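Local coordinates for predicted transcriptional regulator (Clostridium thermocellum, PDB 1XMA), which probably binds DNA as a dimeric transcriptional regulator of the PadR-like family, at residues T44-L49 and S81-L86. Sequence-based numbering, arbitrary orientation.
Sequences TIILSL and SAFARL
I46 and L47 face A82, F83 and L86 where the axes of 44-49 and 81-86, on helices 35-52 and 76-88, approach to 10.9 Å and cross at -78°. I46 lies opposite A82, their CA atoms 8.3 Å apart, and L47 opposite L86. Between the two segments the packing is wholly apolar. I46 touches three residues of 81-86, with its two branches doing separate jobs. CG1 sits anti to the carbonyl carbon (chi1 -70°) and carries CD1 out to the methyl of A82, CD1 to CB 3.6 Å. CG2, the branch anti to the backbone N, has two partners: it meets CD1 of L86 at 3.6 Å and CE2 of F83 at 3.9 Å, approaching that ring obliquely.

Within the winged-helix fold expected of PadR-like regulators, this packing lies in the hydrophobic core of the domain, where the first helix, 35-52, packs against the probable recognition helix of the helix-turn-helix (57-67 and 76-88). L86 splits its two methyls between neighbours on helix 35-52, CD1 going to I46 while CD2 lies 4.0 Å from CD2 of L47. I92, on the first strand of the wing, touches L47, F83 and L86 together, and the F83 ring also stacks with Y108 of the partner strand and meets Y80 edge-to-face. R85 NH1 adds a salt bridge to D43 of helix 35-52, a second tie between the helices. Facing the second subunit, S48 OG hydrogen-bonds F135 O of that chain.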
# COMPACT_ATOMS: atom_id res chain seq x y z
N THR B 44 -1.32 11.13 -5.28
CA THR B 44 -1.93 10.64 -6.52
C THR B 44 -3.46 10.81 -6.48
O THR B 44 -4.05 11.20 -7.46
CB THR B 44 -1.56 9.16 -6.76
OG1 THR B 44 -0.13 9.03 -6.71
CG2 THR B 44 -2.10 8.65 -8.11
N ILE B 45 -4.08 10.52 -5.32
CA ILE B 45 -5.51 10.77 -5.09
C ILE B 45 -5.90 12.27 -5.18
O ILE B 45 -6.92 12.61 -5.74
CB ILE B 45 -5.96 10.16 -3.69
CG1 ILE B 45 -5.90 8.62 -3.72
CG2 ILE B 45 -7.33 10.72 -3.25
CD1 ILE B 45 -6.25 7.92 -2.39
N ILE B 46 -5.08 13.15 -4.63
CA ILE B 46 -5.29 14.60 -4.72
C ILE B 46 -5.12 15.11 -6.14
O ILE B 46 -5.91 15.92 -6.60
CB ILE B 46 -4.38 15.41 -3.76
CG1 ILE B 46 -4.82 15.18 -2.30
CG2 ILE B 46 -4.41 16.91 -4.13
CD1 ILE B 46 -3.72 15.41 -1.27
N LEU B 47 -4.09 14.60 -6.83
CA LEU B 47 -3.87 14.90 -8.24
C LEU B 47 -5.02 14.43 -9.12
O LEU B 47 -5.43 15.12 -10.07
CB LEU B 47 -2.55 14.27 -8.71
CG LEU B 47 -1.27 14.87 -8.11
CD1 LEU B 47 -0.08 14.09 -8.59
CD2 LEU B 47 -1.13 16.39 -8.42
N SER B 48 -5.53 13.25 -8.80
CA SER B 48 -6.64 12.65 -9.51
C SER B 48 -7.89 13.56 -9.48
O SER B 48 -8.55 13.75 -10.50
CB SER B 48 -6.94 11.30 -8.88
OG SER B 48 -8.09 10.74 -9.44
N LEU B 49 -8.19 14.12 -8.31
CA LEU B 49 -9.28 15.07 -8.17
C LEU B 49 -9.05 16.38 -8.92
O LEU B 49 -9.99 16.97 -9.49
CB LEU B 49 -9.61 15.34 -6.71
CG LEU B 49 -10.37 14.20 -6.04
CD1 LEU B 49 -10.33 14.33 -4.50
CD2 LEU B 49 -11.81 14.12 -6.54
N SER B 81 -0.14 19.17 4.37
CA SER B 81 1.27 18.93 4.03
C SER B 81 1.46 18.31 2.64
O SER B 81 2.53 18.45 2.02
CB SER B 81 2.02 18.14 5.11
OG SER B 81 1.36 16.94 5.39
N ALA B 82 0.42 17.64 2.13
CA ALA B 82 0.43 17.11 0.77
C ALA B 82 0.39 18.23 -0.28
O ALA B 82 1.17 18.21 -1.25
CB ALA B 82 -0.70 16.11 0.56
N PHE B 83 -0.49 19.21 -0.09
CA PHE B 83 -0.53 20.41 -0.95
C PHE B 83 0.84 21.08 -1.02
O PHE B 83 1.33 21.42 -2.11
CB PHE B 83 -1.53 21.43 -0.42
CG PHE B 83 -2.97 21.08 -0.64
CD1 PHE B 83 -3.92 21.35 0.36
CD2 PHE B 83 -3.40 20.50 -1.85
CE1 PHE B 83 -5.29 21.03 0.18
CE2 PHE B 83 -4.77 20.18 -2.06
CZ PHE B 83 -5.72 20.46 -1.04
N ALA B 84 1.43 21.26 0.17
CA ALA B 84 2.73 21.91 0.31
C ALA B 84 3.79 21.17 -0.51
O ALA B 84 4.45 21.78 -1.34
CB ALA B 84 3.13 22.00 1.81
N ARG B 85 3.90 19.85 -0.28
CA ARG B 85 4.78 18.94 -1.05
C ARG B 85 4.47 18.93 -2.55
O ARG B 85 5.39 18.98 -3.36
CB ARG B 85 4.66 17.50 -0.50
CG ARG B 85 5.42 16.42 -1.31
CD ARG B 85 4.92 15.01 -0.99
NE ARG B 85 4.71 14.85 0.43
CZ ARG B 85 3.57 14.55 1.02
NH1 ARG B 85 2.49 14.30 0.30
NH2 ARG B 85 3.53 14.46 2.34
N LEU B 86 3.19 18.84 -2.90
CA LEU B 86 2.79 18.84 -4.32
C LEU B 86 3.20 20.13 -5.03
O LEU B 86 3.63 20.10 -6.19
CB LEU B 86 1.29 18.59 -4.47
CG LEU B 86 0.74 17.18 -4.24
CD1 LEU B 86 -0.78 17.22 -4.27
CD2 LEU B 86 1.26 16.20 -5.28